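Local coordinates for beta-N-acetylglucosaminidase-like protein Glycoside hydrolase family 20 (Flavobacterium johnsoniae, PDB 6YHH) that probably removes terminal N-acetylglucosamine units from chitin-derived oligosaccharides, as a family 20 beta-N-acetylhexosaminidase of a chitin-degrading bacterium, at residues Ile240-Ser249 with Thr283-Ile294; Tyr271-Ile279 with Asn541-Tyr550. One frame throughout, in Å; residues are numbered along the deposited sequence. Where two conformers were deposited one is given.

Contact 1 of 2, residues Ile240-Ser249 with Thr283-Ile294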
loop_
_atom_site.group_PDB
_atom_site.type_symbol
_atom_site.label_atom_id
_atom_site.label_comp_id
_atom_site.label_asym_id
_atom_site.label_seq_id
_atom_site.Cartn_x
_atom_site.Cartn_y
_atom_site.Cartn_z
ATOM N N ILE A 240 -16.205 4.469 -24.725
ATOM C CA ILE A 240 -16.307 3.576 -25.887
ATOM C C ILE A 240 -16.382 4.375 -27.195
ATOM O O ILE A 240 -15.711 4.063 -28.235
ATOM C CB ILE A 240 -17.499 2.637 -25.744
ATOM C CG1 ILE A 240 -17.273 1.648 -24.593
ATOM C CG2 ILE A 240 -17.709 1.861 -27.052
ATOM C CD1 ILE A 240 -18.478 0.809 -24.340
ATOM N N LEU A 241 -17.190 5.407 -27.160
ATOM C CA LEU A 241 -17.476 6.195 -28.375
ATOM C C LEU A 241 -16.361 7.204 -28.693
ATOM O O LEU A 241 -16.334 7.775 -29.744
ATOM C CB LEU A 241 -18.806 6.919 -28.205
ATOM C CG LEU A 241 -20.012 5.969 -28.181
ATOM C CD1 LEU A 241 -21.295 6.699 -27.797
ATOM C CD2 LEU A 241 -20.205 5.360 -29.572
ATOM N N THR A 242 -15.468 7.501 -27.733
ATOM C CA THR A 242 -14.230 8.211 -28.056
ATOM C C THR A 242 -13.355 7.360 -29.017
ATOM O O THR A 242 -12.766 7.898 -29.955
ATOM C CB THR A 242 -13.468 8.561 -26.746
ATOM O OG1 THR A 242 -14.286 9.380 -25.947
ATOM C CG2 THR A 242 -12.149 9.249 -27.042
ATOM N N ALA A 243 -13.278 6.057 -28.775
ATOM C CA ALA A 243 -12.567 5.136 -29.644
ATOM C C ALA A 243 -13.346 4.798 -30.952
ATOM O O ALA A 243 -12.733 4.736 -32.046
ATOM C CB ALA A 243 -12.289 3.829 -28.921
ATOM N N TYR A 244 -14.657 4.602 -30.840
ATOM C CA TYR A 244 -15.537 4.165 -31.960
ATOM C C TYR A 244 -16.718 5.130 -32.132
ATOM O O TYR A 244 -17.855 4.769 -31.897
ATOM C CB TYR A 244 -16.016 2.721 -31.732
ATOM C CG TYR A 244 -14.884 1.699 -31.896
ATOM C CD1 TYR A 244 -14.417 1.395 -33.179
ATOM C CD2 TYR A 244 -14.254 1.117 -30.848
ATOM C CE1 TYR A 244 -13.399 0.494 -33.372
ATOM C CE2 TYR A 244 -13.203 0.246 -31.037
ATOM C CZ TYR A 244 -12.807 -0.104 -32.300
ATOM O OH TYR A 244 -11.744 -0.986 -32.531
ATOM N N PRO A 245 -16.467 6.381 -32.535
ATOM C CA PRO A 245 -17.582 7.370 -32.658
ATOM C C PRO A 245 -18.635 6.960 -33.646
ATOM O O PRO A 245 -19.785 7.391 -33.549
ATOM C CB PRO A 245 -16.914 8.663 -33.125
ATOM C CG PRO A 245 -15.538 8.257 -33.661
ATOM C CD PRO A 245 -15.144 6.980 -32.910
ATOM N N GLU A 246 -18.257 6.058 -34.561
ATOM C CA GLU A 246 -19.194 5.689 -35.632
ATOM C C GLU A 246 -20.362 4.813 -35.174
ATOM O O GLU A 246 -21.364 4.736 -35.868
ATOM C CB GLU A 246 -18.416 5.038 -36.797
ATOM C CG GLU A 246 -17.847 3.674 -36.472
ATOM C CD GLU A 246 -16.410 3.685 -35.915
ATOM O OE1 GLU A 246 -15.752 2.638 -36.145
ATOM O OE2 GLU A 246 -15.978 4.695 -35.286
ATOM N N ILE A 247 -20.294 4.231 -33.964
ATOM C CA ILE A 247 -21.431 3.514 -33.409
ATOM C C ILE A 247 -22.178 4.316 -32.349
ATOM O O ILE A 247 -23.046 3.746 -31.642
ATOM C CB ILE A 247 -20.999 2.148 -32.868
ATOM C CG1 ILE A 247 -20.045 2.261 -31.686
ATOM C CG2 ILE A 247 -20.384 1.297 -33.994
ATOM C CD1 ILE A 247 -19.717 0.947 -30.986
ATOM N N GLY A 248 -21.969 5.618 -32.314
ATOM C CA GLY A 248 -22.764 6.452 -31.402
ATOM C C GLY A 248 -24.138 6.801 -31.965
ATOM O O GLY A 248 -24.436 6.609 -33.184
ATOM N N SER A 249 -24.969 7.405 -31.122
ATOM C CA SER A 249 -26.365 7.593 -31.498
ATOM C C SER A 249 -26.673 9.013 -31.887
ATOM O O SER A 249 -27.702 9.264 -32.496
ATOM C CB SER A 249 -27.322 7.188 -30.368
ATOM O OG SER A 249 -27.177 5.802 -30.094
ATOM N N THR A 283 -24.383 7.270 -26.137
ATOM C CA THR A 283 -25.075 6.003 -26.083
ATOM C C THR A 283 -24.791 5.237 -27.372
ATOM O O THR A 283 -24.948 5.775 -28.518
ATOM C CB THR A 283 -26.642 6.207 -25.978
ATOM O OG1 THR A 283 -26.960 7.135 -24.948
ATOM C CG2 THR A 283 -27.381 4.938 -25.655
ATOM N N LEU A 284 -24.506 3.955 -27.235
ATOM C CA LEU A 284 -24.384 3.095 -28.424
ATOM C C LEU A 284 -25.667 3.005 -29.225
ATOM O O LEU A 284 -26.759 3.046 -28.669
ATOM C CB LEU A 284 -24.023 1.696 -27.995
ATOM C CG LEU A 284 -22.565 1.519 -27.634
ATOM C CD1 LEU A 284 -21.604 2.627 -27.292
ATOM C CD2 LEU A 284 -22.252 0.072 -27.185
ATOM N N ASP A 285 -25.495 2.888 -30.532
ATOM C CA ASP A 285 -26.621 2.868 -31.485
ATOM C C ASP A 285 -27.095 1.459 -31.732
ATOM O O ASP A 285 -26.451 0.680 -32.460
ATOM C CB ASP A 285 -26.221 3.593 -32.798
ATOM C CG ASP A 285 -27.317 3.625 -33.842
ATOM O OD1 ASP A 285 -28.414 3.051 -33.660
ATOM O OD2 ASP A 285 -27.045 4.263 -34.917
ATOM N N PRO A 286 -28.298 1.123 -31.221
ATOM C CA PRO A 286 -28.782 -0.251 -31.374
ATOM C C PRO A 286 -29.368 -0.562 -32.780
ATOM O O PRO A 286 -29.777 -1.714 -32.978
ATOM C CB PRO A 286 -29.905 -0.313 -30.368
ATOM C CG PRO A 286 -30.500 1.070 -30.375
ATOM C CD PRO A 286 -29.299 1.971 -30.578
ATOM N N SER A 287 -29.390 0.452 -33.633
ATOM C CA SER A 287 -29.837 0.285 -35.025
ATOM C C SER A 287 -28.693 0.018 -35.953
ATOM O O SER A 287 -28.916 -0.320 -37.146
ATOM C CB SER A 287 -30.651 1.523 -35.413
ATOM O OG SER A 287 -29.890 2.614 -35.835
ATOM N N ASN A 288 -27.455 0.163 -35.491
ATOM C CA ASN A 288 -26.313 0.110 -36.386
ATOM C C ASN A 288 -25.726 -1.268 -36.298
ATOM O O ASN A 288 -25.270 -1.698 -35.237
ATOM C CB ASN A 288 -25.270 1.174 -35.950
ATOM C CG ASN A 288 -24.092 1.303 -36.883
ATOM O OD1 ASN A 288 -23.743 0.386 -37.661
ATOM N ND2 ASN A 288 -23.427 2.446 -36.798
ATOM N N PRO A 289 -25.619 -1.988 -37.436
ATOM C CA PRO A 289 -25.039 -3.306 -37.409
ATOM C C PRO A 289 -23.588 -3.350 -36.917
ATOM O O PRO A 289 -23.168 -4.388 -36.319
ATOM C CB PRO A 289 -25.110 -3.771 -38.892
ATOM C CG PRO A 289 -26.052 -2.861 -39.546
ATOM C CD PRO A 289 -26.033 -1.565 -38.801
ATOM N N LYS A 290 -22.850 -2.251 -37.054
ATOM C CA LYS A 290 -21.495 -2.200 -36.598
ATOM C C LYS A 290 -21.410 -2.226 -35.081
ATOM O O LYS A 290 -20.461 -2.821 -34.524
ATOM C CB LYS A 290 -20.748 -0.964 -37.185
ATOM C CG LYS A 290 -19.232 -1.118 -37.077
ATOM C CD LYS A 290 -18.465 0.063 -37.720
ATOM C CE LYS A 290 -16.961 -0.310 -37.771
ATOM N NZ LYS A 290 -16.040 0.736 -38.247
ATOM N N THR A 291 -22.418 -1.713 -34.411
ATOM C CA THR A 291 -22.444 -1.799 -32.918
ATOM C C THR A 291 -22.368 -3.278 -32.468
ATOM O O THR A 291 -21.566 -3.632 -31.609
ATOM C CB THR A 291 -23.751 -1.176 -32.387
ATOM O OG1 THR A 291 -23.838 0.193 -32.798
ATOM C CG2 THR A 291 -23.879 -1.312 -30.920
ATOM N N TYR A 292 -23.182 -4.160 -33.076
ATOM C CA TYR A 292 -23.201 -5.571 -32.736
ATOM C C TYR A 292 -21.935 -6.279 -33.173
ATOM O O TYR A 292 -21.420 -7.136 -32.438
ATOM C CB TYR A 292 -24.485 -6.207 -33.302
ATOM C CG TYR A 292 -25.735 -5.556 -32.760
ATOM C CD1 TYR A 292 -26.156 -5.793 -31.465
ATOM C CD2 TYR A 292 -26.469 -4.661 -33.542
ATOM C CE1 TYR A 292 -27.271 -5.170 -30.963
ATOM C CE2 TYR A 292 -27.573 -4.005 -33.042
ATOM C CZ TYR A 292 -27.998 -4.283 -31.772
ATOM O OH TYR A 292 -29.154 -3.674 -31.280
ATOM N N LYS A 293 -21.398 -5.932 -34.336
ATOM C CA LYS A 293 -20.133 -6.465 -34.812
ATOM C C LYS A 293 -19.000 -6.197 -33.830
ATOM O O LYS A 293 -18.262 -7.136 -33.463
ATOM C CB LYS A 293 -19.801 -5.932 -36.193
ATOM C CG LYS A 293 -18.509 -6.531 -36.752
ATOM C CD LYS A 293 -18.191 -6.124 -38.175
ATOM C CE LYS A 293 -16.835 -6.693 -38.618
ATOM N N ILE A 294 -18.847 -4.937 -33.405
ATOM C CA ILE A 294 -17.776 -4.576 -32.522
ATOM C C ILE A 294 -17.972 -5.263 -31.158
ATOM O O ILE A 294 -17.038 -5.801 -30.574
ATOM C CB ILE A 294 -17.692 -3.044 -32.348
ATOM C CG1 ILE A 294 -17.091 -2.474 -33.685
ATOM C CG2 ILE A 294 -16.760 -2.695 -31.213
ATOM C CD1 ILE A 294 -17.229 -1.008 -33.803
HETATM O O HOH W 1 -24.440 4.715 -35.291
HETATM O O HOH W 2 -24.590 9.055 -28.610
#
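I247 meets T291, K290 and I294 of helix 289-302 with one branch and the loop in front of that helix with its carbonyl. Its CG2 lies anti to the carbonyl carbon and rests over the first turn of the helix, 3.9 Å from CD1 of I294, while CG1 takes the place between backbone N and carbonyl (chi1 65°) and carries CD1 to the flank of L284. The same I294 CD1 reaches the Y244 ring as an off-centre CH-pi contact, 4.2 Å from the ring centroid; the hydroxyl of that tyrosine bonds to H195. L284 extends this apolar layer by packing on L241 and I240, though its end is modelled in an unusual conformation and the exact place of its methyls is doubtful.

Polar bonds flank this layer. D285 N donates to I247 O over 2.8 Å, beside the single bridge between G248 and L284. S249 OG donates to T283 O at 2.7 Å, coming from above the carbonyl plane. At the outer edge K290, fully extended, brings NZ to OE1 of E246, a salt bridge of 2.8 Å on the anti side of the carboxylate. A water is shared by G248 O, D285 OD2 and N288 ND2.

N288 caps the helix by accepting from K290 N, and D285 OD1 forms an Asx turn with S287 N. Both segments lie in the family 20 catalytic domain, a TIM-barrel fold, and T283 lies about 9 Å, side chain to side chain, from E317, the predicted proton donor. With two donors, N288 N and T291 OG1, meeting D285 O from opposite faces, the turn before the helix has little freedom to twist; the E246–K290 ion pair lies at the exposed edge, while backbone groups and S249 supply the inner polar bonds.

Contact 2 of 2, residues Tyr271-Ile279 with Asn541-Tyr550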
loop_
_atom_site.group_PDB
_atom_site.type_symbol
_atom_site.label_atom_id
_atom_site.label_comp_id
_atom_site.label_asym_id
_atom_site.label_seq_id
_atom_site.Cartn_x
_atom_site.Cartn_y
_atom_site.Cartn_z
ATOM N N TYR A 271 -16.804 12.844 -29.180
ATOM C CA TYR A 271 -16.903 12.247 -27.821
ATOM C C TYR A 271 -15.564 12.372 -27.163
ATOM O O TYR A 271 -14.535 12.443 -27.828
ATOM C CB TYR A 271 -17.272 10.780 -27.975
ATOM C CG TYR A 271 -18.649 10.583 -28.588
ATOM C CD1 TYR A 271 -19.777 10.853 -27.867
ATOM C CD2 TYR A 271 -18.791 10.149 -29.886
ATOM C CE1 TYR A 271 -21.048 10.625 -28.412
ATOM C CE2 TYR A 271 -20.045 9.957 -30.453
ATOM C CZ TYR A 271 -21.169 10.230 -29.712
ATOM O OH TYR A 271 -22.443 10.029 -30.240
ATOM N N ARG A 272 -15.524 12.371 -25.847
ATOM C CA ARG A 272 -14.236 12.425 -25.169
ATOM C C ARG A 272 -14.378 11.583 -23.847
ATOM O O ARG A 272 -15.489 11.258 -23.431
ATOM C CB ARG A 272 -13.912 13.897 -24.800
ATOM C CG ARG A 272 -14.895 14.353 -23.720
ATOM C CD ARG A 272 -15.249 15.835 -23.533
ATOM N NE ARG A 272 -16.150 16.013 -22.359
ATOM N N ILE A 273 -13.236 11.221 -23.250
ATOM C CA ILE A 273 -13.258 10.560 -21.945
ATOM C C ILE A 273 -13.817 11.617 -20.935
ATOM O O ILE A 273 -13.360 12.768 -20.826
ATOM C CB ILE A 273 -11.855 10.120 -21.481
ATOM C CG1 ILE A 273 -11.172 9.132 -22.431
ATOM C CG2 ILE A 273 -11.901 9.541 -20.082
ATOM C CD1 ILE A 273 -9.741 8.920 -22.118
ATOM N N GLU A 274 -14.868 11.268 -20.251
ATOM C CA GLU A 274 -15.500 12.173 -19.355
ATOM C C GLU A 274 -14.657 12.378 -18.060
ATOM O O GLU A 274 -14.176 11.436 -17.504
ATOM C CB GLU A 274 -16.864 11.658 -19.002
ATOM C CG GLU A 274 -17.659 12.528 -18.122
ATOM C CD GLU A 274 -17.872 13.911 -18.750
ATOM O OE1 GLU A 274 -18.122 14.103 -19.965
ATOM O OE2 GLU A 274 -17.625 14.801 -17.985
ATOM N N ARG A 275 -14.523 13.651 -17.642
ATOM C CA ARG A 275 -13.685 14.005 -16.484
ATOM C C ARG A 275 -14.544 14.291 -15.243
ATOM O O ARG A 275 -13.973 14.383 -14.117
ATOM C CB ARG A 275 -12.789 15.211 -16.780
ATOM C CG ARG A 275 -11.889 15.019 -18.001
ATOM C CD ARG A 275 -11.085 13.757 -17.882
ATOM N NE ARG A 275 -10.153 13.621 -18.985
ATOM C CZ ARG A 275 -9.375 12.560 -19.114
ATOM N NH1 ARG A 275 -9.451 11.608 -18.263
ATOM N NH2 ARG A 275 -8.576 12.440 -20.193
ATOM N N ASN A 276 -15.815 14.536 -15.439
ATOM C CA ASN A 276 -16.751 14.868 -14.338
ATOM C C ASN A 276 -17.577 13.637 -14.000
ATOM O O ASN A 276 -17.542 12.623 -14.679
ATOM C CB ASN A 276 -17.729 15.957 -14.806
ATOM C CG ASN A 276 -17.053 17.300 -14.931
ATOM O OD1 ASN A 276 -16.067 17.558 -14.314
ATOM N ND2 ASN A 276 -17.606 18.145 -15.701
ATOM N N ALA A 277 -18.323 13.715 -12.900
ATOM C CA ALA A 277 -19.298 12.739 -12.545
ATOM C C ALA A 277 -20.653 13.099 -13.100
ATOM O O ALA A 277 -20.940 14.294 -13.349
ATOM C CB ALA A 277 -19.397 12.682 -11.026
ATOM N N GLY A 278 -21.514 12.090 -13.212
ATOM C CA GLY A 278 -22.892 12.370 -13.653
ATOM C C GLY A 278 -23.427 11.328 -14.624
ATOM O O GLY A 278 -22.938 10.234 -14.688
ATOM N N ILE A 279 -24.559 11.679 -15.204
ATOM C CA ILE A 279 -25.244 10.873 -16.190
ATOM C C ILE A 279 -25.063 11.574 -17.494
ATOM O O ILE A 279 -25.455 12.781 -17.614
ATOM C CB ILE A 279 -26.751 10.715 -15.883
ATOM C CG1 ILE A 279 -26.946 10.105 -14.509
ATOM C CG2 ILE A 279 -27.350 9.836 -16.967
ATOM C CD1 ILE A 279 -28.386 10.076 -13.996
ATOM N N ASN A 541 -20.078 16.345 -4.184
ATOM C CA ASN A 541 -19.647 16.811 -5.534
ATOM C C ASN A 541 -20.895 17.331 -6.209
ATOM O O ASN A 541 -21.515 16.610 -7.017
ATOM C CB ASN A 541 -19.085 15.638 -6.251
ATOM C CG ASN A 541 -18.505 16.003 -7.606
ATOM O OD1 ASN A 541 -18.386 17.168 -7.927
ATOM N ND2 ASN A 541 -18.231 15.006 -8.433
ATOM N N LYS A 542 -21.297 18.539 -5.871
ATOM C CA LYS A 542 -22.599 19.015 -6.309
ATOM C C LYS A 542 -22.635 19.137 -7.814
ATOM O O LYS A 542 -21.784 19.774 -8.420
ATOM C CB LYS A 542 -22.930 20.339 -5.657
ATOM C CG LYS A 542 -22.963 20.213 -4.154
ATOM C CD LYS A 542 -23.168 21.540 -3.440
ATOM C CE LYS A 542 -23.392 21.318 -1.959
ATOM N NZ LYS A 542 -22.192 20.841 -1.261
ATOM N N GLY A 543 -23.638 18.526 -8.423
ATOM C CA GLY A 543 -23.765 18.560 -9.874
ATOM C C GLY A 543 -22.745 17.765 -10.617
ATOM O O GLY A 543 -22.700 17.831 -11.893
ATOM N N GLY A 544 -21.837 17.108 -9.887
ATOM C CA GLY A 544 -20.799 16.320 -10.568
ATOM C C GLY A 544 -19.641 17.117 -11.087
ATOM O O GLY A 544 -18.676 16.521 -11.587
ATOM N N THR A 545 -19.626 18.445 -10.908
ATOM C CA THR A 545 -18.658 19.341 -11.503
ATOM C C THR A 545 -17.687 19.949 -10.493
ATOM O O THR A 545 -16.774 20.689 -10.896
ATOM C CB THR A 545 -19.361 20.446 -12.299
ATOM O OG1 THR A 545 -20.195 21.173 -11.398
ATOM C CG2 THR A 545 -20.196 19.743 -13.416
ATOM N N GLU A 546 -17.871 19.708 -9.205
ATOM C CA GLU A 546 -16.958 20.238 -8.209
ATOM C C GLU A 546 -15.653 19.495 -8.081
ATOM O O GLU A 546 -14.624 20.085 -7.611
ATOM C CB GLU A 546 -17.641 20.293 -6.836
ATOM C CG GLU A 546 -18.800 21.297 -6.850
ATOM C CD GLU A 546 -19.421 21.508 -5.490
ATOM O OE1 GLU A 546 -19.562 20.577 -4.724
ATOM O OE2 GLU A 546 -19.777 22.675 -5.081
ATOM N N TYR A 547 -15.690 18.187 -8.395
ATOM C CA TYR A 547 -14.462 17.372 -8.411
ATOM C C TYR A 547 -14.420 16.664 -9.765
ATOM O O TYR A 547 -15.411 16.066 -10.188
ATOM C CB TYR A 547 -14.548 16.273 -7.409
ATOM C CG TYR A 547 -14.581 16.691 -5.906
ATOM C CD1 TYR A 547 -15.736 17.180 -5.312
ATOM C CD2 TYR A 547 -13.465 16.612 -5.137
ATOM C CE1 TYR A 547 -15.779 17.541 -3.982
ATOM C CE2 TYR A 547 -13.494 16.982 -3.801
ATOM C CZ TYR A 547 -14.628 17.413 -3.217
ATOM O OH TYR A 547 -14.672 17.694 -1.824
ATOM N N GLN A 548 -13.253 16.680 -10.372
ATOM C CA GLN A 548 -12.978 15.894 -11.516
ATOM C C GLN A 548 -12.292 14.600 -11.126
ATOM O O GLN A 548 -11.873 14.409 -10.009
ATOM C CB GLN A 548 -12.027 16.670 -12.459
ATOM C CG GLN A 548 -12.798 17.759 -13.226
ATOM C CD GLN A 548 -13.316 18.854 -12.349
ATOM O OE1 GLN A 548 -12.546 19.506 -11.609
ATOM N NE2 GLN A 548 -14.614 18.988 -12.304
ATOM N N MET A 549 -12.086 13.720 -12.117
ATOM C CA MET A 549 -11.487 12.424 -11.861
ATOM C C MET A 549 -9.931 12.550 -11.608
ATOM O O MET A 549 -9.293 11.548 -11.413
ATOM C CB MET A 549 -11.781 11.430 -12.963
ATOM C CG MET A 549 -13.266 11.058 -13.197
ATOM S SD MET A 549 -14.083 10.493 -11.720
ATOM C CE MET A 549 -15.011 11.949 -11.260
ATOM N N TYR A 550 -9.404 13.761 -11.751
ATOM C CA TYR A 550 -8.026 14.068 -11.413
ATOM C C TYR A 550 -7.877 15.113 -10.266
ATOM O O TYR A 550 -6.754 15.601 -10.013
ATOM C CB TYR A 550 -7.212 14.485 -12.667
ATOM C CG TYR A 550 -7.872 15.560 -13.431
ATOM C CD1 TYR A 550 -7.858 16.899 -13.035
ATOM C CD2 TYR A 550 -8.632 15.235 -14.578
ATOM C CE1 TYR A 550 -8.510 17.906 -13.766
ATOM C CE2 TYR A 550 -9.333 16.218 -15.251
ATOM C CZ TYR A 550 -9.250 17.527 -14.880
ATOM O OH TYR A 550 -9.930 18.454 -15.640
HETATM O O HOH W 3 -22.153 16.277 -14.256
#
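R275 O receives M549 N in its carbonyl plane at 2.8 Å. The CG of M549 packs on the same carbonyl, and its chain, bent at chi2 and chi3, curls back to bring CE near A277 N. Two residues on, A277 N donates to G544 O over 3.1 Å, and G544 CA returns a CA-H...O contact to A277 O. The backbones come nearest at this pair and the fit is tight: a side chain at G544 would run into A277 O, and the positive phi of this residue also favours glycine. A277 CB closes the inner side, 3.7 Å from ND2 of N541.

No strand or helix takes part. Segment 271-279 belongs to a long loop of the family 20 catalytic domain, between helices 238-243 and 289-302, and the contact joins it to a loop between strand 532-534 and helix 556-559, some 260 residues later.

On the more exposed side, with T545, side chains do more of the work. Q548 lies alongside N276, and its NE2 gives a nearly straight bond (169°) to N276 OD1 at 2.9 Å, with the two amide planes 68° apart; NE2 also donates to T545 O. Replacing Q548 by an alanine removes both bonds and is likely to leave the N276 amide free to turn. Past A277 the loops diverge. Elsewhere R275 brings CG to the edge of the Y550 ring, in its plane, 3.9 Å from CE2, and Q548 CB covers the centre of one face; the R275 guanidinium pairs with D204. Here F64 and G63 of the second subunit pack on R275 and Y550 respectively.

How the contacts relate
Contact 1 is the more buried of the two; contact 2 is only partly buried, and the second subunit packs on R275 and Y550. Contact 1 fixes a helix start and a loop within the catalytic domain, largely through aliphatic side chains with an ion pair outside; contact 2 joins two irregular loops, mainly through backbone bonds and a pair of side-chain amides. They are neighbours all the same: segments 240-249 and 271-279 touch where L241 and T242 meet Y271 and R272, so one loop region takes part in both. Their segments alternate along the chain, with 271-279 falling between the halves of contact 1.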